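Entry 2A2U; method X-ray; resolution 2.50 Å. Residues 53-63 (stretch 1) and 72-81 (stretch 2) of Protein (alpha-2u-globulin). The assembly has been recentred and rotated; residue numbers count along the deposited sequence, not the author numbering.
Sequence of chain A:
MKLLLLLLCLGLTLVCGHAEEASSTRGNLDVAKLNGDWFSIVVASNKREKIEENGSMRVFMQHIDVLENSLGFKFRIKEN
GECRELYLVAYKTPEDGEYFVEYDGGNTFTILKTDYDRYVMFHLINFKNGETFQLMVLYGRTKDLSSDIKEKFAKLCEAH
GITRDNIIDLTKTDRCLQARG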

# COMPACT_ATOMS: atom_id res chain seq x y z
N GLU A 53 0.87 -24.38 13.58
CA GLU A 53 2.16 -23.74 13.84
C GLU A 53 2.76 -23.31 12.51
O GLU A 53 2.70 -24.05 11.52
CB GLU A 53 3.10 -24.74 14.53
CG GLU A 53 4.51 -24.23 14.81
CD GLU A 53 4.63 -23.48 16.12
OE1 GLU A 53 3.71 -23.54 16.95
OE2 GLU A 53 5.67 -22.84 16.35
N ASN A 54 3.29 -22.08 12.46
CA ASN A 54 3.88 -21.52 11.25
C ASN A 54 2.88 -21.23 10.11
O ASN A 54 3.27 -20.91 8.99
CB ASN A 54 5.04 -22.39 10.74
CG ASN A 54 6.27 -22.35 11.64
OD1 ASN A 54 6.78 -21.27 11.95
ND2 ASN A 54 6.76 -23.51 12.04
N GLY A 55 1.58 -21.35 10.41
CA GLY A 55 0.56 -21.08 9.41
C GLY A 55 0.32 -19.58 9.35
O GLY A 55 0.29 -18.91 10.38
N SER A 56 0.15 -19.05 8.14
CA SER A 56 -0.07 -17.62 7.95
C SER A 56 -1.34 -17.11 8.60
O SER A 56 -1.42 -15.95 8.98
CB SER A 56 -0.10 -17.29 6.47
OG SER A 56 -1.27 -17.80 5.85
N MET A 57 -2.36 -17.97 8.69
CA MET A 57 -3.63 -17.56 9.28
C MET A 57 -3.70 -17.70 10.80
O MET A 57 -4.67 -17.24 11.43
CB MET A 57 -4.79 -18.29 8.60
CG MET A 57 -4.91 -18.02 7.10
SD MET A 57 -5.02 -16.27 6.68
CE MET A 57 -4.33 -16.32 4.97
N ARG A 58 -2.70 -18.33 11.41
CA ARG A 58 -2.67 -18.46 12.87
C ARG A 58 -2.18 -17.12 13.43
O ARG A 58 -1.02 -16.98 13.81
CB ARG A 58 -1.72 -19.59 13.32
CG ARG A 58 -1.63 -19.71 14.84
CD ARG A 58 -0.60 -20.73 15.29
NE ARG A 58 -1.18 -22.04 15.55
CZ ARG A 58 -1.24 -22.62 16.74
NH1 ARG A 58 -0.74 -22.00 17.81
NH2 ARG A 58 -1.79 -23.82 16.87
N VAL A 59 -3.07 -16.14 13.42
CA VAL A 59 -2.73 -14.81 13.90
C VAL A 59 -3.28 -14.54 15.29
O VAL A 59 -4.38 -14.98 15.64
CB VAL A 59 -3.21 -13.69 12.93
CG1 VAL A 59 -2.76 -14.01 11.51
CG2 VAL A 59 -4.71 -13.50 13.00
N PHE A 60 -2.51 -13.81 16.08
CA PHE A 60 -2.88 -13.46 17.44
C PHE A 60 -3.28 -11.99 17.48
O PHE A 60 -2.45 -11.10 17.62
CB PHE A 60 -1.70 -13.74 18.36
CG PHE A 60 -1.14 -15.13 18.21
CD1 PHE A 60 -1.98 -16.24 18.26
CD2 PHE A 60 0.22 -15.33 18.02
CE1 PHE A 60 -1.48 -17.53 18.12
CE2 PHE A 60 0.73 -16.63 17.87
CZ PHE A 60 -0.13 -17.72 17.93
N MET A 61 -4.57 -11.75 17.35
CA MET A 61 -5.12 -10.41 17.34
C MET A 61 -4.77 -9.61 18.58
O MET A 61 -4.52 -10.18 19.64
CB MET A 61 -6.64 -10.49 17.17
CG MET A 61 -7.35 -9.18 16.80
SD MET A 61 -6.68 -8.35 15.30
CE MET A 61 -6.42 -9.87 14.20
N GLN A 62 -4.76 -8.29 18.44
CA GLN A 62 -4.46 -7.39 19.55
C GLN A 62 -5.40 -6.21 19.65
O GLN A 62 -5.90 -5.89 20.72
CB GLN A 62 -3.05 -6.84 19.42
CG GLN A 62 -1.95 -7.86 19.39
CD GLN A 62 -0.59 -7.20 19.36
OE1 GLN A 62 0.36 -7.70 19.93
NE2 GLN A 62 -0.51 -6.06 18.70
N HIS A 63 -5.65 -5.55 18.52
CA HIS A 63 -6.51 -4.37 18.51
C HIS A 63 -7.13 -4.17 17.14
O HIS A 63 -6.54 -4.53 16.13
CB HIS A 63 -5.65 -3.15 18.88
CG HIS A 63 -6.42 -1.88 19.03
ND1 HIS A 63 -6.91 -1.46 20.25
CD2 HIS A 63 -6.78 -0.93 18.14
CE1 HIS A 63 -7.54 -0.30 20.09
NE2 HIS A 63 -7.47 0.04 18.82
N GLY A 72 -8.64 -1.34 10.68
CA GLY A 72 -7.22 -1.61 10.83
C GLY A 72 -7.08 -2.74 11.81
O GLY A 72 -7.82 -2.79 12.79
N PHE A 73 -6.15 -3.65 11.58
CA PHE A 73 -5.95 -4.77 12.47
C PHE A 73 -4.49 -4.84 12.90
O PHE A 73 -3.60 -5.00 12.07
CB PHE A 73 -6.29 -6.08 11.76
CG PHE A 73 -7.75 -6.24 11.43
CD1 PHE A 73 -8.28 -5.67 10.27
CD2 PHE A 73 -8.60 -6.96 12.26
CE1 PHE A 73 -9.63 -5.83 9.96
CE2 PHE A 73 -9.95 -7.12 11.95
CZ PHE A 73 -10.46 -6.55 10.80
N LYS A 74 -4.24 -4.70 14.20
CA LYS A 74 -2.88 -4.81 14.72
C LYS A 74 -2.83 -6.17 15.40
O LYS A 74 -3.59 -6.42 16.33
CB LYS A 74 -2.58 -3.72 15.73
CG LYS A 74 -1.18 -3.83 16.26
CD LYS A 74 -0.81 -2.61 17.01
CE LYS A 74 -0.15 -3.00 18.30
NZ LYS A 74 0.41 -1.84 19.03
N PHE A 75 -1.95 -7.04 14.94
CA PHE A 75 -1.86 -8.39 15.50
C PHE A 75 -0.43 -8.91 15.47
O PHE A 75 0.44 -8.31 14.85
CB PHE A 75 -2.73 -9.33 14.68
CG PHE A 75 -2.28 -9.45 13.25
CD1 PHE A 75 -2.61 -8.47 12.32
CD2 PHE A 75 -1.50 -10.53 12.84
CE1 PHE A 75 -2.15 -8.55 11.00
CE2 PHE A 75 -1.04 -10.62 11.52
CZ PHE A 75 -1.36 -9.62 10.60
N ARG A 76 -0.21 -10.05 16.12
CA ARG A 76 1.11 -10.66 16.16
C ARG A 76 1.09 -12.00 15.48
O ARG A 76 0.06 -12.67 15.40
CB ARG A 76 1.60 -10.83 17.59
CG ARG A 76 2.03 -9.56 18.24
CD ARG A 76 3.19 -9.78 19.17
NE ARG A 76 3.24 -8.74 20.19
CZ ARG A 76 2.52 -8.77 21.31
NH1 ARG A 76 1.71 -9.79 21.55
NH2 ARG A 76 2.57 -7.75 22.15
N ILE A 77 2.26 -12.41 15.01
CA ILE A 77 2.38 -13.68 14.34
C ILE A 77 3.77 -14.23 14.59
O ILE A 77 4.75 -13.49 14.57
CB ILE A 77 2.09 -13.54 12.83
CG1 ILE A 77 2.07 -14.91 12.17
CG2 ILE A 77 3.10 -12.64 12.16
CD1 ILE A 77 1.43 -14.90 10.82
N LYS A 78 3.85 -15.52 14.90
CA LYS A 78 5.12 -16.17 15.19
C LYS A 78 5.72 -16.70 13.89
O LYS A 78 5.31 -17.74 13.39
CB LYS A 78 4.88 -17.32 16.15
CG LYS A 78 5.96 -17.50 17.18
CD LYS A 78 5.56 -18.63 18.09
CE LYS A 78 6.40 -18.68 19.35
NZ LYS A 78 5.95 -19.78 20.24
N GLU A 79 6.66 -15.94 13.34
CA GLU A 79 7.33 -16.33 12.10
C GLU A 79 8.70 -16.85 12.54
O GLU A 79 9.56 -16.07 12.97
CB GLU A 79 7.52 -15.11 11.19
CG GLU A 79 6.26 -14.27 10.95
CD GLU A 79 6.58 -12.86 10.49
OE1 GLU A 79 7.74 -12.43 10.63
OE2 GLU A 79 5.67 -12.17 9.99
N ASN A 80 8.86 -18.18 12.51
CA ASN A 80 10.11 -18.82 12.90
C ASN A 80 10.50 -18.54 14.35
O ASN A 80 11.57 -17.98 14.63
CB ASN A 80 11.25 -18.43 11.95
CG ASN A 80 10.94 -18.81 10.52
OD1 ASN A 80 10.73 -19.99 10.21
ND2 ASN A 80 10.90 -17.82 9.64
N GLY A 81 9.61 -18.93 15.27
CA GLY A 81 9.85 -18.73 16.68
C GLY A 81 10.04 -17.29 17.09
O GLY A 81 10.62 -17.01 18.14
O HOH W 1 1.76 -17.93 13.98

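The two stretches bury 774 Å² between them, and their strands run antiparallel, with 145° between the N-to-C directions. Contact is loose at the start of stretch 1, where the poorly ordered Asn54 brings OD1 no nearer than 3.8 Å to N of Asn80. A type I turn from Gly55 to Arg58, closed by the hydrogen bond from Arg58 N to Gly55 O (3.2 Å), then leads the chain into the sheet. Ser56 turns its CA-to-CB bond away, yet its O lies 3.6 Å from CD1 of Ile77, whose extended side chain reaches back to the turn. Beside it, a water donates to Arg58 O (2.9 Å) and weakly accepts from Lys78 N (3.3 Å), joining the backbones where no direct hydrogen bond links these two residues.

Val59 adds a compact apolar contact, its CB 3.6 Å from CD2 of Phe75. At Phe60 the pairing becomes regular: Phe60 N donates to Arg76 O and Arg76 N to Phe60 O, both at 2.9 Å and nearly linear. The buried Met61 shares the other face of the sheet with Phe75. Its flexible thioether curls so that CE packs 3.8 Å from CB of Phe75, while SD meets the edge of the Phe73 ring, 3.9 Å from CD2.

A beta bulge follows, shifting the register by one residue. Consequently Lys74 O receives two amides, His63 N at 3.1 Å and, weakly, Gln62 N, also at 3.1 Å. The extra residue directs the Gln62 side chain toward stretch 2, where its two methylenes lie against the backbone, CG 3.9 Å from CA of Phe75. His63 restores the ladder, its O accepting from Lys74 N at 3.0 Å. The side chains of His63 and Lys74 lie on the same face as those of Phe60 and Arg76, and both remain partly exposed, as suits their polar ends.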